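Local structure of acyl-coenzyme A oxidase 1 (Yarrowia lipolytica, 5Y9D) at residues L109-W112 / R113-H117; V313-I316 / A317-F320; Y686-S689 / T690-F694. The protein oxidises saturated acyl-CoAs to trans-2-enoyl-CoAs in peroxisomal fatty acid beta-oxidation, using bound FAD and passing the electrons to oxygen to give hydrogen peroxide. All blocks are in the same frame, centred on the assembly; numbering follows the deposited sequence.

Interaction 1 (L109-W112 / R113-H117); sequences LSLW and RAQLH
Four successive i to i+4 hydrogen bonds join residues 109-112 to the next turn of one helix, running from Arg113 N to Leu109 O, Ala114 N to Ser110 O, Gln115 N to Leu111 O and Leu116 N to Trp112 O, the last at 2.9 Å with an N-H...O angle of 169°. Gln115 carries the side-chain contact. Its chain, extended beyond CG, runs alongside Leu111, with NE2 3.9 Å from Leu111 CB, while OE1 comes to the edge of the indole, 3.4 Å from Trp112 CD1; amide and ring planes stand 53° apart. On the same turn Leu116 CD1 lies 4.3 Å from Trp112 CB. Both segments lie on helix 107-118 of the N-terminal region, packed against several helices: Leu111 and Gln115 touch helix 306-334, where Gln115 NE2 bonds to Ser314 OG, and Leu109, Trp112, Arg113 and Leu116 touch helix 55-70. A flexible amide suits Gln115, since it can reach a polar partner across a helix interface while its amide end lies along the Leu111 side chain. Arg113, with CG trans to the backbone N (chi1 -167°) and a bend at chi3, runs past the Leu109 side chain to a salt bridge from NE to Asp105 and a cation-pi contact with Tyr101.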
ATOM      1  N   LEU A 109      16.110   7.042 -26.009  1.00 39.62           N
ATOM      2  CA  LEU A 109      16.015   5.570 -26.030  1.00 37.29           C
ATOM      3  C   LEU A 109      16.368   4.930 -24.693  1.00 36.17           C
ATOM      4  O   LEU A 109      15.708   3.988 -24.263  1.00 38.74           O
ATOM      5  CB  LEU A 109      16.872   4.952 -27.147  1.00 35.71           C
ATOM      6  CG  LEU A 109      16.446   5.304 -28.582  1.00 36.26           C
ATOM      7  CD1 LEU A 109      16.848   4.238 -29.578  1.00 36.28           C
ATOM      8  CD2 LEU A 109      14.947   5.529 -28.686  1.00 37.30           C
ATOM      9  N   SER A 110      17.381   5.455 -24.023  1.00 34.25           N
ATOM     10  CA  SER A 110      17.847   4.874 -22.776  1.00 32.64           C
ATOM     11  C   SER A 110      16.749   5.049 -21.759  1.00 32.24           C
ATOM     12  O   SER A 110      16.311   4.072 -21.154  1.00 33.16           O
ATOM     13  CB  SER A 110      19.195   5.500 -22.355  1.00 34.44           C
ATOM     14  OG  SER A 110      19.385   5.604 -20.952  1.00 35.78           O
ATOM     15  N   LEU A 111      16.256   6.277 -21.602  1.00 35.25           N
ATOM     16  CA  LEU A 111      15.123   6.538 -20.708  1.00 34.00           C
ATOM     17  C   LEU A 111      14.002   5.537 -20.991  1.00 33.57           C
ATOM     18  O   LEU A 111      13.547   4.824 -20.080  1.00 31.75           O
ATOM     19  CB  LEU A 111      14.597   7.964 -20.883  1.00 38.36           C
ATOM     20  CG  LEU A 111      15.461   9.081 -20.261  1.00 46.99           C
ATOM     21  CD1 LEU A 111      15.104  10.467 -20.799  1.00 46.26           C
ATOM     22  CD2 LEU A 111      15.380   9.070 -18.729  1.00 49.90           C
ATOM     23  N   TRP A 112      13.584   5.472 -22.262  1.00 31.11           N
ATOM     24  CA  TRP A 112      12.407   4.708 -22.645  1.00 30.18           C
ATOM     25  C   TRP A 112      12.611   3.228 -22.492  1.00 27.93           C
ATOM     26  O   TRP A 112      11.741   2.521 -22.056  1.00 27.15           O
ATOM     27  CB  TRP A 112      11.953   5.062 -24.059  1.00 32.45           C
ATOM     28  CG  TRP A 112      11.299   6.445 -24.165  1.00 36.51           C
ATOM     29  CD1 TRP A 112      10.981   7.314 -23.127  1.00 38.06           C
ATOM     30  CD2 TRP A 112      10.837   7.073 -25.353  1.00 35.54           C
ATOM     31  NE1 TRP A 112      10.374   8.439 -23.620  1.00 36.82           N
ATOM     32  CE2 TRP A 112      10.279   8.324 -24.981  1.00 38.03           C
ATOM     33  CE3 TRP A 112      10.881   6.732 -26.700  1.00 36.24           C
ATOM     34  CZ2 TRP A 112       9.757   9.219 -25.920  1.00 37.76           C
ATOM     35  CZ3 TRP A 112      10.355   7.627 -27.638  1.00 37.48           C
ATOM     36  CH2 TRP A 112       9.793   8.844 -27.241  1.00 36.59           C
ATOM     37  N   ARG A 113      13.778   2.737 -22.809  1.00 28.67           N
ATOM     38  CA  ARG A 113      14.002   1.300 -22.648  1.00 28.99           C
ATOM     39  C   ARG A 113      13.941   0.889 -21.187  1.00 26.63           C
ATOM     40  O   ARG A 113      13.419  -0.168 -20.841  1.00 28.25           O
ATOM     41  CB  ARG A 113      15.332   0.940 -23.245  1.00 29.29           C
ATOM     42  CG  ARG A 113      15.555  -0.523 -23.416  1.00 29.29           C
ATOM     43  CD  ARG A 113      16.968  -0.724 -23.904  1.00 29.12           C
ATOM     44  NE  ARG A 113      17.197  -0.010 -25.157  1.00 29.59           N
ATOM     45  CZ  ARG A 113      16.659  -0.364 -26.317  1.00 30.52           C
ATOM     46  NH1 ARG A 113      15.858  -1.403 -26.391  1.00 33.57           N
ATOM     47  NH2 ARG A 113      16.919   0.320 -27.416  1.00 31.90           N
ATOM     48  N   ALA A 114      14.453   1.741 -20.331  1.00 27.02           N
ATOM     49  CA  ALA A 114      14.380   1.518 -18.882  1.00 28.89           C
ATOM     50  C   ALA A 114      12.930   1.650 -18.332  1.00 28.35           C
ATOM     51  O   ALA A 114      12.438   0.772 -17.621  1.00 30.08           O
ATOM     52  CB  ALA A 114      15.351   2.460 -18.165  1.00 28.10           C
ATOM     53  N   GLN A 115      12.231   2.703 -18.711  1.00 28.86           N
ATOM     54  CA  GLN A 115      10.843   2.896 -18.287  1.00 30.09           C
ATOM     55  C   GLN A 115       9.921   1.757 -18.721  1.00 30.10           C
ATOM     56  O   GLN A 115       9.201   1.186 -17.896  1.00 28.00           O
ATOM     57  CB  GLN A 115      10.314   4.239 -18.802  1.00 32.08           C
ATOM     58  CG  GLN A 115      10.967   5.422 -18.130  1.00 33.33           C
ATOM     59  CD  GLN A 115      10.856   6.722 -18.905  1.00 35.78           C
ATOM     60  OE1 GLN A 115      10.095   6.858 -19.886  1.00 38.61           O
ATOM     61  NE2 GLN A 115      11.593   7.710 -18.436  1.00 35.56           N
ATOM     62  N   LEU A 116       9.977   1.398 -20.001  1.00 31.96           N
ATOM     63  CA  LEU A 116       9.119   0.339 -20.535  1.00 33.70           C
ATOM     64  C   LEU A 116       9.393  -1.028 -19.899  1.00 36.17           C
ATOM     65  O   LEU A 116       8.470  -1.809 -19.620  1.00 38.50           O
ATOM     66  CB  LEU A 116       9.273   0.238 -22.034  1.00 33.55           C
ATOM     67  CG  LEU A 116       8.941   1.505 -22.817  1.00 36.99           C
ATOM     68  CD1 LEU A 116       9.618   1.482 -24.185  1.00 38.11           C
ATOM     69  CD2 LEU A 116       7.444   1.668 -22.969  1.00 39.40           C
ATOM     70  N   HIS A 117      10.664  -1.328 -19.658  1.00 39.05           N
ATOM     71  CA  HIS A 117      11.031  -2.608 -19.060  1.00 35.07           C
ATOM     72  C   HIS A 117      10.664  -2.665 -17.580  1.00 32.25           C
ATOM     73  O   HIS A 117      10.360  -3.735 -17.054  1.00 29.94           O
ATOM     74  CB  HIS A 117      12.509  -2.835 -19.273  1.00 38.70           C
ATOM     75  CG  HIS A 117      12.993  -4.157 -18.797  1.00 39.30           C
ATOM     76  ND1 HIS A 117      12.205  -5.286 -18.801  1.00 43.18           N
ATOM     77  CD2 HIS A 117      14.186  -4.533 -18.299  1.00 41.90           C
ATOM     78  CE1 HIS A 117      12.893  -6.305 -18.327  1.00 41.64           C
ATOM     79  NE2 HIS A 117      14.097  -5.873 -18.008  1.00 45.99           N
TER

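Interaction 2 (V313-I316 / A317-F320); sequences VSMI and ADSF
Ser319 holds OG opposite its own carbonyl carbon (chi1 -64°), which turns the hydroxyl back along the helix to give its proton to Met315 O, 3.0 Å from Ser319 OG. Met315 O also accepts from Ser319 N, at 3.2 Å, so two donors of one residue grip it: the hydroxyl nearly in line with the C=O, the amide 44° out of the carbonyl plane. A small hydroxyl suits this buried place, because the helix itself can satisfy it. Asp318 has a similar first torsion (chi1 -56°), and its carboxylate leans back over the preceding turn, OD2 lying 3.8 Å from Met315 CG. Asp318 N bonds to Ser314 O in the carbonyl plane, at 3.2 Å. The carboxylate's charge is met by Arg125 in a salt bridge to OD1, and OD2 accepts from Gln460 NE2. With an alanine here, Arg125 is likely to lose its buried counter-charge and Gln460 an acceptor. Ile316, branched and apolar, packs on Ala375 and Ala378 of helix 355-391. Helix 306-334 belongs to the C-alpha1 domain, an alpha-helical domain of the acyl-CoA oxidase fold, and here it borders the active site: the Met315 side chain touches Glu464, the proton acceptor by similarity.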
ATOM      1  N   VAL A 313      12.942  12.759 -12.738  1.00 35.63           N
ATOM      2  CA  VAL A 313      12.258  12.968 -14.012  1.00 35.51           C
ATOM      3  C   VAL A 313      11.834  11.653 -14.611  1.00 36.65           C
ATOM      4  O   VAL A 313      10.689  11.492 -15.056  1.00 37.72           O
ATOM      5  CB  VAL A 313      13.164  13.712 -15.015  1.00 35.16           C
ATOM      6  CG1 VAL A 313      12.683  13.528 -16.451  1.00 35.62           C
ATOM      7  CG2 VAL A 313      13.237  15.181 -14.656  1.00 34.70           C
ATOM      8  N   SER A 314      12.748  10.690 -14.605  1.00 39.69           N
ATOM      9  CA  SER A 314      12.408   9.358 -15.098  1.00 38.65           C
ATOM     10  C   SER A 314      11.326   8.698 -14.233  1.00 33.47           C
ATOM     11  O   SER A 314      10.548   7.914 -14.737  1.00 33.41           O
ATOM     12  CB  SER A 314      13.648   8.476 -15.198  1.00 42.40           C
ATOM     13  OG  SER A 314      13.454   7.504 -16.208  1.00 49.17           O
ATOM     14  N   MET A 315      11.251   9.041 -12.948  1.00 30.49           N
ATOM     15  CA  MET A 315      10.162   8.530 -12.075  1.00 29.62           C
ATOM     16  C   MET A 315       8.739   9.066 -12.331  1.00 27.28           C
ATOM     17  O   MET A 315       7.755   8.446 -11.892  1.00 24.98           O
ATOM     18  CB  MET A 315      10.522   8.717 -10.615  1.00 30.10           C
ATOM     19  CG  MET A 315      11.504   7.667 -10.157  1.00 32.38           C
ATOM     20  SD  MET A 315      12.184   8.039  -8.543  1.00 35.13           S
ATOM     21  CE  MET A 315      13.854   7.465  -8.773  1.00 36.79           C
ATOM     22  N   ILE A 316       8.618  10.196 -13.023  1.00 24.80           N
ATOM     23  CA  ILE A 316       7.313  10.694 -13.350  1.00 26.03           C
ATOM     24  C   ILE A 316       6.737   9.752 -14.426  1.00 26.56           C
ATOM     25  O   ILE A 316       5.571   9.399 -14.389  1.00 31.00           O
ATOM     26  CB  ILE A 316       7.334  12.162 -13.791  1.00 26.42           C
ATOM     27  CG1 ILE A 316       7.945  13.058 -12.714  1.00 27.91           C
ATOM     28  CG2 ILE A 316       5.930  12.687 -14.016  1.00 26.89           C
ATOM     29  CD1 ILE A 316       8.598  14.301 -13.286  1.00 27.28           C
ATOM     30  N   ALA A 317       7.574   9.302 -15.337  1.00 26.70           N
ATOM     31  CA  ALA A 317       7.151   8.398 -16.400  1.00 27.62           C
ATOM     32  C   ALA A 317       6.850   7.017 -15.859  1.00 27.88           C
ATOM     33  O   ALA A 317       5.843   6.428 -16.231  1.00 29.27           O
ATOM     34  CB  ALA A 317       8.220   8.322 -17.486  1.00 27.45           C
ATOM     35  N   ASP A 318       7.712   6.485 -14.991  1.00 27.58           N
ATOM     36  CA  ASP A 318       7.418   5.192 -14.392  1.00 28.05           C
ATOM     37  C   ASP A 318       6.029   5.232 -13.824  1.00 26.78           C
ATOM     38  O   ASP A 318       5.252   4.341 -14.081  1.00 33.69           O
ATOM     39  CB  ASP A 318       8.374   4.792 -13.268  1.00 29.68           C
ATOM     40  CG  ASP A 318       9.819   4.794 -13.680  1.00 29.35           C
ATOM     41  OD1 ASP A 318      10.107   4.580 -14.879  1.00 29.07           O
ATOM     42  OD2 ASP A 318      10.664   5.025 -12.779  1.00 31.12           O
ATOM     43  N   SER A 319       5.701   6.274 -13.075  1.00 25.52           N
ATOM     44  CA  SER A 319       4.389   6.395 -12.492  1.00 24.88           C
ATOM     45  C   SER A 319       3.291   6.243 -13.545  1.00 23.13           C
ATOM     46  O   SER A 319       2.328   5.524 -13.328  1.00 21.02           O
ATOM     47  CB  SER A 319       4.232   7.730 -11.754  1.00 27.07           C
ATOM     48  OG  SER A 319       5.115   7.832 -10.656  1.00 27.66           O
ATOM     49  N   PHE A 320       3.428   6.915 -14.680  1.00 23.05           N
ATOM     50  CA  PHE A 320       2.514   6.669 -15.802  1.00 23.41           C
ATOM     51  C   PHE A 320       2.555   5.218 -16.267  1.00 23.75           C
ATOM     52  O   PHE A 320       1.526   4.547 -16.334  1.00 23.50           O
ATOM     53  CB  PHE A 320       2.829   7.570 -16.983  1.00 23.45           C
ATOM     54  CG  PHE A 320       2.150   7.154 -18.281  1.00 22.94           C
ATOM     55  CD1 PHE A 320       0.797   7.350 -18.470  1.00 22.45           C
ATOM     56  CD2 PHE A 320       2.883   6.603 -19.321  1.00 22.54           C
ATOM     57  CE1 PHE A 320       0.181   6.998 -19.676  1.00 23.81           C
ATOM     58  CE2 PHE A 320       2.280   6.256 -20.528  1.00 22.92           C
ATOM     59  CZ  PHE A 320       0.920   6.445 -20.708  1.00 22.65           C
TER

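Interaction 3 (Y686-S689 / T690-F694); sequences YYES and TLKPF
Lys692 lays its aliphatic chain across the Tyr687 ring: CB stands over one face, 3.9 Å from the ring centroid and 19° off the normal, a CH-pi contact, and CD reaches the phenol end, 3.5 Å from Tyr687 OH. A long methylene chain suits this place because it can cover an aromatic face and still carry its charge beyond it. Tyr687 CG is trans to the backbone N (chi1 -176°), which lets the ring reach forward to the lysine. Beside it, Glu688 runs in the same direction as Lys692 and brings OE2 to 3.2 Å from Lys692 CE; the ammonium NZ is 4.5 Å from OE2, too far for a salt bridge, though the opposite charges probably still attract. On another side of the turn, Ser689 OG and Thr690 OG1 share a hydrogen bond of 3.2 Å.

The backbone sets these groups in place. At the N-cap position, Tyr686 O accepts from both Thr690 N and Leu691 N, the latter lying in the carbonyl plane at 3.1 Å. Lys692 N bonds to Tyr687 O at 2.9 Å, an i to i+5 span that marks a wider pi-type turn. Pro693, which has no N-H to give, sets its ring against the Glu688 carbonyl, and the helix kinks there. Further out, several of these residues meet the second subunit: Tyr686 OH bonds to Arg127 of that subunit, the Tyr687 ring meets its His245, and Leu691 packs on its His212. The whole is a short, kinked helix with a pi-type first turn, set in the C-terminal extension that docks on the partner subunit of the dimer.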
ATOM      1  N   TYR A 686       6.707 -31.843   2.405  1.00 32.29           N
ATOM      2  CA  TYR A 686       6.878 -32.122   3.841  1.00 33.64           C
ATOM      3  C   TYR A 686       5.835 -33.157   4.326  1.00 34.05           C
ATOM      4  O   TYR A 686       5.504 -33.189   5.510  1.00 35.97           O
ATOM      5  CB  TYR A 686       6.773 -30.819   4.667  1.00 32.25           C
ATOM      6  CG  TYR A 686       5.661 -29.891   4.222  1.00 31.48           C
ATOM      7  CD1 TYR A 686       5.864 -28.942   3.221  1.00 31.89           C
ATOM      8  CD2 TYR A 686       4.402 -29.965   4.798  1.00 32.77           C
ATOM      9  CE1 TYR A 686       4.835 -28.092   2.814  1.00 31.34           C
ATOM     10  CE2 TYR A 686       3.373 -29.132   4.387  1.00 33.53           C
ATOM     11  CZ  TYR A 686       3.590 -28.205   3.395  1.00 31.30           C
ATOM     12  OH  TYR A 686       2.550 -27.408   2.997  1.00 33.96           O
ATOM     13  N   TYR A 687       5.315 -33.989   3.424  1.00 31.45           N
ATOM     14  CA  TYR A 687       4.367 -35.009   3.841  1.00 36.85           C
ATOM     15  C   TYR A 687       4.962 -35.965   4.885  1.00 38.53           C
ATOM     16  O   TYR A 687       4.492 -36.022   6.029  1.00 39.15           O
ATOM     17  CB  TYR A 687       3.841 -35.823   2.650  1.00 35.68           C
ATOM     18  CG  TYR A 687       2.803 -36.804   3.076  1.00 35.25           C
ATOM     19  CD1 TYR A 687       1.619 -36.370   3.654  1.00 34.93           C
ATOM     20  CD2 TYR A 687       3.003 -38.170   2.932  1.00 36.48           C
ATOM     21  CE1 TYR A 687       0.657 -37.275   4.079  1.00 36.31           C
ATOM     22  CE2 TYR A 687       2.039 -39.087   3.332  1.00 34.28           C
ATOM     23  CZ  TYR A 687       0.867 -38.640   3.903  1.00 35.74           C
ATOM     24  OH  TYR A 687      -0.086 -39.550   4.314  1.00 35.09           O
ATOM     25  N   GLU A 688       6.007 -36.680   4.480  1.00 41.71           N
ATOM     26  CA  GLU A 688       6.613 -37.739   5.288  1.00 43.33           C
ATOM     27  C   GLU A 688       7.273 -37.205   6.536  1.00 42.55           C
ATOM     28  O   GLU A 688       7.263 -37.864   7.579  1.00 49.56           O
ATOM     29  CB  GLU A 688       7.627 -38.563   4.460  1.00 46.31           C
ATOM     30  CG  GLU A 688       7.003 -39.607   3.524  1.00 50.00           C
ATOM     31  CD  GLU A 688       6.421 -40.831   4.249  1.00 56.31           C
ATOM     32  OE1 GLU A 688       7.124 -41.864   4.369  1.00 67.06           O
ATOM     33  OE2 GLU A 688       5.262 -40.779   4.711  1.00 58.55           O
ATOM     34  N   SER A 689       7.833 -36.009   6.451  1.00 40.46           N
ATOM     35  CA  SER A 689       8.559 -35.445   7.581  1.00 38.72           C
ATOM     36  C   SER A 689       7.675 -34.654   8.594  1.00 40.42           C
ATOM     37  O   SER A 689       8.005 -34.596   9.793  1.00 40.56           O
ATOM     38  CB  SER A 689       9.731 -34.579   7.069  1.00 38.59           C
ATOM     39  OG  SER A 689       9.317 -33.331   6.504  1.00 36.93           O
ATOM     40  N   THR A 690       6.580 -34.047   8.126  1.00 37.47           N
ATOM     41  CA  THR A 690       5.843 -33.096   8.945  1.00 38.17           C
ATOM     42  C   THR A 690       4.361 -33.400   9.071  1.00 39.46           C
ATOM     43  O   THR A 690       3.870 -33.528  10.187  1.00 39.33           O
ATOM     44  CB  THR A 690       6.000 -31.651   8.440  1.00 37.05           C
ATOM     45  OG1 THR A 690       7.362 -31.412   8.085  1.00 38.39           O
ATOM     46  CG2 THR A 690       5.603 -30.677   9.521  1.00 35.67           C
ATOM     47  N   LEU A 691       3.650 -33.471   7.942  1.00 40.50           N
ATOM     48  CA  LEU A 691       2.169 -33.632   7.949  1.00 38.03           C
ATOM     49  C   LEU A 691       1.656 -35.031   8.381  1.00 35.82           C
ATOM     50  O   LEU A 691       0.851 -35.146   9.299  1.00 34.65           O
ATOM     51  CB  LEU A 691       1.587 -33.263   6.579  1.00 37.63           C
ATOM     52  CG  LEU A 691       0.070 -33.349   6.468  1.00 37.89           C
ATOM     53  CD1 LEU A 691      -0.578 -32.612   7.630  1.00 38.77           C
ATOM     54  CD2 LEU A 691      -0.412 -32.801   5.139  1.00 38.63           C
ATOM     55  N   LYS A 692       2.099 -36.086   7.714  1.00 38.04           N
ATOM     56  CA  LYS A 692       1.777 -37.448   8.169  1.00 41.77           C
ATOM     57  C   LYS A 692       2.149 -37.678   9.651  1.00 40.46           C
ATOM     58  O   LYS A 692       1.278 -37.993  10.457  1.00 37.43           O
ATOM     59  CB  LYS A 692       2.395 -38.493   7.240  1.00 44.57           C
ATOM     60  CG  LYS A 692       2.283 -39.945   7.683  1.00 51.89           C
ATOM     61  CD  LYS A 692       2.292 -40.895   6.473  1.00 56.77           C
ATOM     62  CE  LYS A 692       3.141 -42.154   6.666  1.00 61.19           C
ATOM     63  NZ  LYS A 692       2.366 -43.412   6.862  1.00 61.22           N
ATOM     64  N   PRO A 693       3.416 -37.470  10.032  1.00 42.84           N
ATOM     65  CA  PRO A 693       3.709 -37.678  11.464  1.00 46.72           C
ATOM     66  C   PRO A 693       2.740 -36.956  12.425  1.00 43.51           C
ATOM     67  O   PRO A 693       2.289 -37.540  13.392  1.00 49.07           O
ATOM     68  CB  PRO A 693       5.159 -37.165  11.608  1.00 46.83           C
ATOM     69  CG  PRO A 693       5.757 -37.423  10.264  1.00 47.54           C
ATOM     70  CD  PRO A 693       4.642 -37.226   9.255  1.00 45.81           C
ATOM     71  N   PHE A 694       2.443 -35.703  12.143  1.00 40.97           N
ATOM     72  CA  PHE A 694       1.459 -34.919  12.881  1.00 41.00           C
ATOM     73  C   PHE A 694       0.051 -35.526  12.933  1.00 41.88           C
ATOM     74  O   PHE A 694      -0.465 -35.822  14.013  1.00 44.99           O
ATOM     75  CB  PHE A 694       1.350 -33.543  12.221  1.00 37.51           C
ATOM     76  CG  PHE A 694       0.160 -32.750  12.676  1.00 35.63           C
ATOM     77  CD1 PHE A 694      -0.054 -32.514  14.023  1.00 35.26           C
ATOM     78  CD2 PHE A 694      -0.717 -32.206  11.764  1.00 33.09           C
ATOM     79  CE1 PHE A 694      -1.127 -31.761  14.452  1.00 33.57           C
ATOM     80  CE2 PHE A 694      -1.786 -31.443  12.193  1.00 33.19           C
ATOM     81  CZ  PHE A 694      -1.994 -31.220  13.537  1.00 32.39           C
TER

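Each contact closes only a single turn of its own helix, and the three follow in series along the chain without nesting or crossing. Interaction 1, on helix 107-118 of the N-terminal region, comes first; interaction 2, on helix 306-334 of the C-alpha1 domain, follows after the strands of the middle domain. Distant in sequence, these two meet in space, their centres about 11 Å apart: Leu111 CD2 lies 3.5 Å from Ser314 OG, and Gln115 OE1 packs 3.4 Å from Ala317 CB, tying the two helical regions together. Interaction 3, near the C terminus, has its centre about 49 Å from either of the others and joins its own chain to the second subunit.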